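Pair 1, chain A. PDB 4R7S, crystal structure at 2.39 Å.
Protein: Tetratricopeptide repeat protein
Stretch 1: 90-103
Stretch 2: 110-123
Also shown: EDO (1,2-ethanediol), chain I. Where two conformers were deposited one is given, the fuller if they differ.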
# COMPACT_ATOMS: atom_id res chain seq x y z
N GLU A 90 -3.24 6.74 -9.90
CA GLU A 90 -4.45 7.50 -10.18
C GLU A 90 -5.04 7.96 -8.83
O GLU A 90 -6.08 7.45 -8.38
CB GLU A 90 -5.43 6.65 -11.00
CG GLU A 90 -5.09 6.57 -12.48
CD GLU A 90 -5.28 7.90 -13.19
OE1 GLU A 90 -6.44 8.25 -13.50
OE2 GLU A 90 -4.27 8.62 -13.38
N THR A 91 -4.34 8.90 -8.18
CA THR A 91 -4.61 9.42 -6.85
C THR A 91 -6.00 10.07 -6.73
O THR A 91 -6.69 9.81 -5.75
CB THR A 91 -3.49 10.37 -6.40
OG1 THR A 91 -2.25 9.68 -6.51
CG2 THR A 91 -3.63 10.82 -4.96
N GLU A 92 -6.40 10.91 -7.69
CA GLU A 92 -7.71 11.56 -7.57
C GLU A 92 -8.84 10.54 -7.68
O GLU A 92 -9.81 10.60 -6.92
CB GLU A 92 -7.89 12.69 -8.61
CG GLU A 92 -6.93 13.86 -8.41
CD GLU A 92 -6.92 14.60 -7.08
OE1 GLU A 92 -8.00 15.05 -6.63
OE2 GLU A 92 -5.81 14.76 -6.51
N LYS A 93 -8.67 9.55 -8.58
CA LYS A 93 -9.63 8.48 -8.80
C LYS A 93 -9.73 7.56 -7.56
O LYS A 93 -10.85 7.19 -7.18
CB LYS A 93 -9.27 7.69 -10.07
CG LYS A 93 -9.74 8.40 -11.33
CD LYS A 93 -9.60 7.55 -12.57
CE LYS A 93 -10.12 8.27 -13.79
NZ LYS A 93 -9.09 9.17 -14.37
N ALA A 94 -8.60 7.27 -6.90
CA ALA A 94 -8.59 6.44 -5.70
C ALA A 94 -9.33 7.13 -4.58
O ALA A 94 -10.20 6.52 -3.96
CB ALA A 94 -7.15 6.14 -5.28
N LEU A 95 -9.02 8.42 -4.36
CA LEU A 95 -9.63 9.30 -3.36
C LEU A 95 -11.14 9.38 -3.58
O LEU A 95 -11.89 9.15 -2.63
CB LEU A 95 -8.97 10.71 -3.42
CG LEU A 95 -9.58 11.89 -2.62
CD1 LEU A 95 -9.64 11.61 -1.12
CD2 LEU A 95 -8.78 13.15 -2.83
N ASN A 96 -11.58 9.60 -4.83
CA ASN A 96 -13.01 9.66 -5.17
C ASN A 96 -13.76 8.36 -4.75
O ASN A 96 -14.89 8.44 -4.26
CB ASN A 96 -13.20 9.94 -6.67
CG ASN A 96 -14.64 9.87 -7.14
OD1 ASN A 96 -15.54 10.55 -6.60
ND2 ASN A 96 -14.91 9.01 -8.12
N ASP A 97 -13.13 7.17 -4.95
CA ASP A 97 -13.74 5.90 -4.55
C ASP A 97 -13.82 5.77 -3.00
O ASP A 97 -14.85 5.28 -2.50
CB ASP A 97 -13.01 4.71 -5.17
CG ASP A 97 -13.44 4.34 -6.59
OD1 ASP A 97 -14.39 4.98 -7.11
OD2 ASP A 97 -12.84 3.42 -7.16
N TYR A 98 -12.77 6.25 -2.26
CA TYR A 98 -12.79 6.26 -0.79
C TYR A 98 -13.84 7.25 -0.32
O TYR A 98 -14.52 7.00 0.68
CB TYR A 98 -11.41 6.58 -0.16
CG TYR A 98 -10.38 5.47 -0.36
CD1 TYR A 98 -10.63 4.17 0.09
CD2 TYR A 98 -9.15 5.73 -0.96
CE1 TYR A 98 -9.71 3.15 -0.13
CE2 TYR A 98 -8.21 4.72 -1.16
CZ TYR A 98 -8.50 3.42 -0.75
OH TYR A 98 -7.61 2.40 -0.95
N ASN A 99 -14.03 8.34 -1.06
CA ASN A 99 -15.04 9.33 -0.73
C ASN A 99 -16.44 8.74 -0.89
O ASN A 99 -17.27 8.90 -0.01
CB ASN A 99 -14.88 10.57 -1.57
CG ASN A 99 -13.73 11.43 -1.13
OD1 ASN A 99 -13.11 11.24 -0.05
ND2 ASN A 99 -13.45 12.43 -1.96
N THR A 100 -16.66 8.00 -1.98
CA THR A 100 -17.93 7.30 -2.20
C THR A 100 -18.14 6.32 -1.04
O THR A 100 -19.18 6.33 -0.38
CB THR A 100 -17.94 6.59 -3.59
OG1 THR A 100 -17.73 7.54 -4.63
CG2 THR A 100 -19.23 5.80 -3.84
N LEU A 101 -17.11 5.50 -0.78
CA LEU A 101 -17.15 4.50 0.29
C LEU A 101 -17.46 5.14 1.65
O LEU A 101 -18.41 4.71 2.31
CB LEU A 101 -15.80 3.75 0.35
CG LEU A 101 -15.85 2.34 0.84
CD1 LEU A 101 -14.60 1.62 0.43
CD2 LEU A 101 -15.99 2.30 2.33
N LEU A 102 -16.68 6.17 2.06
CA LEU A 102 -16.78 6.80 3.38
C LEU A 102 -18.02 7.70 3.57
O LEU A 102 -18.45 7.88 4.71
CB LEU A 102 -15.47 7.53 3.73
CG LEU A 102 -14.32 6.55 4.03
CD1 LEU A 102 -12.96 7.21 3.95
CD2 LEU A 102 -14.54 5.80 5.36
N ILE A 103 -18.63 8.22 2.51
CA ILE A 103 -19.88 8.97 2.68
C ILE A 103 -20.96 7.91 3.03
O ILE A 103 -21.79 8.15 3.91
CB ILE A 103 -20.20 9.85 1.43
CG1 ILE A 103 -19.22 11.07 1.31
CG2 ILE A 103 -21.68 10.28 1.35
CD1 ILE A 103 -19.06 12.04 2.54
N GLU A 110 -10.55 0.35 6.92
CA GLU A 110 -9.56 0.22 5.84
C GLU A 110 -9.61 1.44 4.92
O GLU A 110 -8.56 1.92 4.49
CB GLU A 110 -9.76 -1.06 5.03
CG GLU A 110 -8.71 -1.26 3.93
CD GLU A 110 -7.34 -1.71 4.41
OE1 GLU A 110 -7.21 -2.14 5.58
OE2 GLU A 110 -6.39 -1.67 3.59
N ALA A 111 -10.83 1.94 4.60
CA ALA A 111 -11.03 3.10 3.74
C ALA A 111 -10.44 4.37 4.41
O ALA A 111 -9.74 5.13 3.74
CB ALA A 111 -12.52 3.30 3.44
N LEU A 112 -10.72 4.57 5.71
CA LEU A 112 -10.22 5.70 6.48
C LEU A 112 -8.69 5.73 6.48
O LEU A 112 -8.11 6.79 6.23
CB LEU A 112 -10.75 5.66 7.93
CG LEU A 112 -12.21 6.05 8.14
CD1 LEU A 112 -12.70 5.56 9.47
CD2 LEU A 112 -12.41 7.56 7.99
N TYR A 113 -8.06 4.58 6.72
CA TYR A 113 -6.60 4.45 6.77
C TYR A 113 -5.98 4.79 5.43
O TYR A 113 -5.03 5.56 5.40
CB TYR A 113 -6.17 3.04 7.20
CG TYR A 113 -4.67 2.88 7.33
CD1 TYR A 113 -3.95 3.57 8.29
CD2 TYR A 113 -3.97 2.01 6.49
CE1 TYR A 113 -2.57 3.45 8.39
CE2 TYR A 113 -2.59 1.88 6.58
CZ TYR A 113 -1.89 2.60 7.53
OH TYR A 113 -0.53 2.44 7.64
N CYS A 114 -6.52 4.23 4.35
CA CYS A 114 -6.00 4.43 3.00
C CYS A 114 -6.22 5.85 2.52
O CYS A 114 -5.30 6.41 1.91
CB CYS A 114 -6.60 3.42 2.03
SG CYS A 114 -6.05 1.72 2.31
N ARG A 115 -7.38 6.46 2.83
CA ARG A 115 -7.64 7.84 2.45
C ARG A 115 -6.71 8.75 3.23
O ARG A 115 -6.18 9.70 2.65
CB ARG A 115 -9.12 8.24 2.65
CG ARG A 115 -9.49 9.53 1.91
CD ARG A 115 -10.95 9.91 2.02
NE ARG A 115 -11.40 10.23 3.38
CZ ARG A 115 -12.64 10.60 3.69
NH1 ARG A 115 -13.56 10.74 2.73
NH2 ARG A 115 -12.97 10.85 4.94
N GLY A 116 -6.51 8.43 4.51
CA GLY A 116 -5.61 9.16 5.40
C GLY A 116 -4.22 9.28 4.81
O GLY A 116 -3.69 10.39 4.71
N LEU A 117 -3.65 8.15 4.36
CA LEU A 117 -2.35 8.08 3.70
C LEU A 117 -2.34 8.92 2.43
O LEU A 117 -1.38 9.66 2.22
CB LEU A 117 -1.98 6.63 3.35
CG LEU A 117 -1.75 5.65 4.51
CD1 LEU A 117 -1.37 4.28 3.97
CD2 LEU A 117 -0.67 6.14 5.48
N LEU A 118 -3.41 8.80 1.58
CA LEU A 118 -3.54 9.57 0.34
C LEU A 118 -3.49 11.05 0.62
O LEU A 118 -2.85 11.79 -0.14
CB LEU A 118 -4.84 9.27 -0.42
CG LEU A 118 -4.91 8.04 -1.29
CD1 LEU A 118 -6.21 8.04 -2.04
CD2 LEU A 118 -3.75 7.99 -2.30
N TYR A 119 -4.19 11.49 1.69
CA TYR A 119 -4.24 12.88 2.08
C TYR A 119 -2.84 13.37 2.49
O TYR A 119 -2.50 14.53 2.21
CB TYR A 119 -5.26 13.10 3.22
CG TYR A 119 -6.71 13.27 2.78
CD1 TYR A 119 -7.03 13.99 1.63
CD2 TYR A 119 -7.75 12.78 3.56
CE1 TYR A 119 -8.36 14.19 1.25
CE2 TYR A 119 -9.08 12.98 3.20
CZ TYR A 119 -9.39 13.68 2.04
OH TYR A 119 -10.69 13.89 1.68
N ILE A 120 -2.01 12.48 3.10
CA ILE A 120 -0.64 12.83 3.49
C ILE A 120 0.13 13.12 2.20
O ILE A 120 0.70 14.20 2.05
CB ILE A 120 0.04 11.75 4.37
CG1 ILE A 120 -0.54 11.71 5.79
CG2 ILE A 120 1.56 11.95 4.42
CD1 ILE A 120 -0.13 10.44 6.59
N GLN A 121 0.08 12.17 1.26
CA GLN A 121 0.73 12.24 -0.05
C GLN A 121 0.29 13.48 -0.82
O GLN A 121 1.12 14.06 -1.51
CB GLN A 121 0.41 10.97 -0.83
CG GLN A 121 1.01 10.88 -2.23
CD GLN A 121 0.63 9.60 -2.93
OE1 GLN A 121 0.29 8.57 -2.32
NE2 GLN A 121 0.71 9.63 -4.25
N LEU A 122 -0.97 13.91 -0.67
CA LEU A 122 -1.50 15.08 -1.36
C LEU A 122 -1.27 16.38 -0.59
O LEU A 122 -1.89 17.40 -0.94
CB LEU A 122 -3.00 14.92 -1.65
CG LEU A 122 -3.39 13.95 -2.78
CD1 LEU A 122 -4.91 13.83 -2.89
CD2 LEU A 122 -2.86 14.40 -4.14
N GLN A 123 -0.40 16.34 0.48
CA GLN A 123 -0.05 17.49 1.34
C GLN A 123 -1.31 18.03 2.08
O GLN A 123 -1.30 19.14 2.60
CB GLN A 123 0.64 18.61 0.51
CG GLN A 123 1.75 19.38 1.23
CD GLN A 123 2.25 20.63 0.52
OE1 GLN A 123 1.92 20.91 -0.65
NE2 GLN A 123 3.06 21.41 1.22
C1 EDO I . -2.13 0.39 3.18
O1 EDO I . -1.85 0.90 1.88
C2 EDO I . -3.12 -0.80 3.08
O2 EDO I . -3.35 -1.36 4.36
O HOH W 1 -0.96 6.99 -5.52

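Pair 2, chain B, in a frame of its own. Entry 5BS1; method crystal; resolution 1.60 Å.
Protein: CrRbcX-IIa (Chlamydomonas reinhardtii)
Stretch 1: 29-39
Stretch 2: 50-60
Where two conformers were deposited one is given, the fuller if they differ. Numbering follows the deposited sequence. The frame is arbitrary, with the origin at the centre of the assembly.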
# COMPACT_ATOMS: atom_id res chain seq x y z
N ALA B 29 9.43 -10.91 2.64
CA ALA B 29 9.84 -12.30 2.83
C ALA B 29 11.09 -12.60 2.01
O ALA B 29 12.01 -13.28 2.48
CB ALA B 29 8.73 -13.29 2.49
N ALA B 30 11.09 -12.20 0.75
CA ALA B 30 12.22 -12.44 -0.13
C ALA B 30 13.49 -11.81 0.42
O ALA B 30 14.57 -12.43 0.37
CB ALA B 30 11.95 -11.90 -1.53
N ARG B 31 13.38 -10.57 0.91
CA ARG B 31 14.54 -9.91 1.51
C ARG B 31 15.02 -10.64 2.74
O ARG B 31 16.23 -10.79 2.92
CB ARG B 31 14.24 -8.47 1.89
CG ARG B 31 14.09 -7.54 0.72
CD ARG B 31 14.04 -6.11 1.26
NE ARG B 31 15.39 -5.62 1.64
CZ ARG B 31 15.68 -4.89 2.72
NH1 ARG B 31 16.94 -4.50 2.90
NH2 ARG B 31 14.77 -4.57 3.62
N VAL B 32 14.10 -11.09 3.58
CA VAL B 32 14.43 -11.86 4.78
C VAL B 32 15.19 -13.12 4.43
O VAL B 32 16.24 -13.41 5.01
CB VAL B 32 13.17 -12.21 5.61
CG1 VAL B 32 13.43 -13.30 6.65
CG2 VAL B 32 12.62 -10.97 6.29
N VAL B 33 14.67 -13.87 3.47
CA VAL B 33 15.26 -15.12 3.08
C VAL B 33 16.62 -14.88 2.43
O VAL B 33 17.55 -15.63 2.67
CB VAL B 33 14.29 -15.93 2.19
CG1 VAL B 33 14.96 -17.16 1.56
CG2 VAL B 33 13.09 -16.39 3.03
N LEU B 34 16.74 -13.86 1.59
CA LEU B 34 18.04 -13.60 0.97
C LEU B 34 19.11 -13.35 2.03
O LEU B 34 20.23 -13.85 1.91
CB LEU B 34 17.98 -12.42 0.00
CG LEU B 34 19.21 -12.18 -0.89
CD1 LEU B 34 19.48 -13.36 -1.80
CD2 LEU B 34 18.96 -10.94 -1.72
N GLU B 35 18.78 -12.58 3.05
CA GLU B 35 19.73 -12.26 4.11
C GLU B 35 20.13 -13.53 4.85
O GLU B 35 21.30 -13.73 5.19
CB GLU B 35 19.11 -11.25 5.08
CG GLU B 35 19.99 -10.78 6.22
CD GLU B 35 19.35 -9.67 7.06
OE1 GLU B 35 18.71 -9.96 8.09
OE2 GLU B 35 19.45 -8.48 6.68
N GLN B 36 19.14 -14.38 5.10
CA GLN B 36 19.38 -15.64 5.80
C GLN B 36 20.29 -16.56 5.01
O GLN B 36 21.08 -17.29 5.61
CB GLN B 36 18.05 -16.32 6.11
CG GLN B 36 17.32 -15.59 7.23
CD GLN B 36 15.92 -16.13 7.48
OE1 GLN B 36 15.38 -16.89 6.68
NE2 GLN B 36 15.33 -15.72 8.59
N LEU B 37 20.17 -16.54 3.69
CA LEU B 37 20.96 -17.42 2.83
C LEU B 37 22.41 -16.99 2.72
O LEU B 37 23.24 -17.79 2.29
CB LEU B 37 20.34 -17.54 1.44
CG LEU B 37 19.03 -18.31 1.38
CD1 LEU B 37 18.33 -18.14 0.05
CD2 LEU B 37 19.27 -19.79 1.65
N GLN B 38 22.69 -15.75 3.04
CA GLN B 38 24.07 -15.27 3.06
C GLN B 38 24.70 -15.33 4.46
O GLN B 38 25.93 -15.38 4.59
CB GLN B 38 24.10 -13.85 2.53
CG GLN B 38 23.68 -13.80 1.10
CD GLN B 38 23.67 -12.39 0.59
OE1 GLN B 38 22.65 -11.70 0.64
NE2 GLN B 38 24.83 -11.92 0.14
N GLY B 39 23.88 -15.29 5.51
CA GLY B 39 24.37 -15.35 6.89
C GLY B 39 23.30 -15.07 7.94
O GLY B 39 22.21 -15.67 7.96
N GLN B 50 22.12 -23.12 -4.10
CA GLN B 50 21.24 -23.05 -5.25
C GLN B 50 20.02 -22.15 -4.96
O GLN B 50 19.61 -21.37 -5.82
CB GLN B 50 20.77 -24.43 -5.68
CG GLN B 50 20.06 -24.40 -7.03
CD GLN B 50 20.94 -23.86 -8.15
OE1 GLN B 50 22.02 -24.39 -8.40
NE2 GLN B 50 20.50 -22.81 -8.81
N ALA B 51 19.52 -22.20 -3.72
CA ALA B 51 18.41 -21.34 -3.32
C ALA B 51 18.84 -19.88 -3.38
O ALA B 51 18.10 -19.04 -3.85
CB ALA B 51 17.93 -21.72 -1.93
N TYR B 52 20.06 -19.59 -2.92
CA TYR B 52 20.63 -18.24 -3.01
C TYR B 52 20.70 -17.82 -4.47
O TYR B 52 20.30 -16.71 -4.83
CB TYR B 52 22.01 -18.19 -2.37
CG TYR B 52 22.78 -16.94 -2.65
CD1 TYR B 52 22.50 -15.77 -2.01
CD2 TYR B 52 23.79 -16.93 -3.63
CE1 TYR B 52 23.20 -14.61 -2.30
CE2 TYR B 52 24.50 -15.77 -3.92
CZ TYR B 52 24.22 -14.62 -3.25
OH TYR B 52 24.92 -13.45 -3.52
N LEU B 53 21.26 -18.67 -5.33
CA LEU B 53 21.43 -18.31 -6.74
C LEU B 53 20.08 -18.01 -7.38
O LEU B 53 19.93 -17.03 -8.08
CB LEU B 53 22.15 -19.41 -7.50
CG LEU B 53 23.60 -19.74 -7.13
CD1 LEU B 53 24.10 -20.96 -7.87
CD2 LEU B 53 24.50 -18.55 -7.40
N ASP B 54 19.09 -18.85 -7.07
CA ASP B 54 17.76 -18.71 -7.69
C ASP B 54 17.05 -17.46 -7.15
O ASP B 54 16.41 -16.73 -7.91
CB ASP B 54 16.90 -19.94 -7.40
CG ASP B 54 17.36 -21.19 -8.14
OD1 ASP B 54 18.09 -21.08 -9.14
OD2 ASP B 54 17.04 -22.32 -7.71
N LEU B 55 17.19 -17.19 -5.86
CA LEU B 55 16.54 -16.03 -5.27
C LEU B 55 17.11 -14.75 -5.83
O LEU B 55 16.36 -13.83 -6.15
CB LEU B 55 16.61 -16.04 -3.75
CG LEU B 55 15.78 -14.97 -3.03
CD1 LEU B 55 14.31 -14.92 -3.49
CD2 LEU B 55 15.85 -15.16 -1.55
N MSE B 56 18.44 -14.74 -6.03
CA MSE B 56 19.07 -13.57 -6.66
C MSE B 56 18.45 -13.36 -8.05
O MSE B 56 18.14 -12.23 -8.41
CB MSE B 56 20.59 -13.78 -6.75
CG MSE B 56 21.39 -13.72 -5.45
SE MSE B 56 21.60 -11.93 -4.71
CE MSE B 56 23.08 -11.41 -5.92
N ASP B 57 18.27 -14.42 -8.84
CA ASP B 57 17.63 -14.33 -10.18
C ASP B 57 16.22 -13.77 -10.10
O ASP B 57 15.89 -12.83 -10.82
CB ASP B 57 17.53 -15.69 -10.86
CG ASP B 57 18.84 -16.17 -11.44
OD1 ASP B 57 19.74 -15.34 -11.64
OD2 ASP B 57 18.95 -17.39 -11.69
N PHE B 58 15.41 -14.32 -9.20
CA PHE B 58 14.01 -13.95 -9.13
C PHE B 58 13.78 -12.57 -8.57
O PHE B 58 12.81 -11.91 -8.96
CB PHE B 58 13.18 -15.00 -8.37
CG PHE B 58 12.81 -16.17 -9.21
CD1 PHE B 58 11.88 -16.05 -10.23
CD2 PHE B 58 13.43 -17.40 -9.03
CE1 PHE B 58 11.56 -17.12 -11.03
CE2 PHE B 58 13.11 -18.47 -9.82
CZ PHE B 58 12.17 -18.34 -10.83
N LEU B 59 14.67 -12.09 -7.71
CA LEU B 59 14.60 -10.70 -7.30
C LEU B 59 14.92 -9.71 -8.42
O LEU B 59 14.59 -8.54 -8.33
CB LEU B 59 15.48 -10.44 -6.09
CG LEU B 59 14.85 -11.01 -4.83
CD1 LEU B 59 15.84 -10.91 -3.69
CD2 LEU B 59 13.55 -10.30 -4.48
N GLY B 60 15.52 -10.20 -9.50
CA GLY B 60 15.64 -9.42 -10.73
C GLY B 60 14.36 -9.28 -11.54
O GLY B 60 14.36 -8.59 -12.55

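Two antiparallel-leaning helix pairs with one backbone geometry and different side-chain packing. In pair 1 the N-to-C directions of the helices lie 145° apart, in pair 2 143°, and in both the axes approach to 9.7 Å; 14 central residues superpose with an RMSD of 0.4 Å. Both pairs share one leucine knob, on the second helix. Leu A118 and its match Leu B55 point toward the partner helix. Leu A118 sits among Thr A91, Ala A94, Leu A95 and Tyr A98; Leu B55 sits among the four matched residues, Ala B30, Val B33, Leu B34 and Leu B37. The rotamers differ (chi1 m, chi2 t for Leu A118; t, p for Leu B55), yet the side-chain centres fall 0.7 Å apart. Leu A95 and Leu B34 share the t, p rotamer: each leaves its helix sideways and brings its end nearer the partner. Leu A95 CD2 meets Leu A122 CD1 at 3.9 Å, and Leu B34 CD2 meets Leu B59 CD1 at 3.7 Å, at matched positions. The other methyl, CD1, of Leu A95 lies 3.7 Å from Tyr A119 CE1; in pair 2 the selenium of selenomethionine Met B56 takes the tyrosine's place, with SE 3.9 Å from Leu B34 CD1. At Thr A91 and Ala B30 a methyl packs on the same leucine position: Thr A91 CG2 to Leu A122 CD2, 3.8 Å, and Ala B30 CB to Leu B59 CD2, 3.7 Å. The threonine adds a hydroxyl, whose OG1 is hydrogen-bonded to a water (O at 3.1 Å). Ala A94 CB reaches Leu A118 CD1 at 3.9 Å; the branched Val B33 touches Leu B55 CD2 through CG1 at 3.8 Å. Tyr A98 matches Leu B37. The tyrosine is a knob among Ala A111, Cys A114, Arg A115 and Leu A118, with Tyr A98 OH 3.3 Å from Cys A114 CB; in the shorter leucine, Leu B37 CD1 lies 4.1 Å from the CB of Ala B51, the match of Cys A114. The sharpest chemical contrast is at Arg A115 and Tyr B52, both sideways with ends coming nearer. Both pack on the matched leucine (Leu A95 CD1 to Arg A115 CG, 3.7 Å; Leu B34 CD1 to Tyr B52 CD1, 3.9 Å). Arg A115 NH1 also donates a hydrogen bond to Asn A99 OD1 (2.9 Å, 148°), whereas at the matched Gln B38 the contact is carbon to carbon, Tyr B52 CE1 to Gln B38 CG at 3.5 Å; no hydrogen bond crosses pair 2.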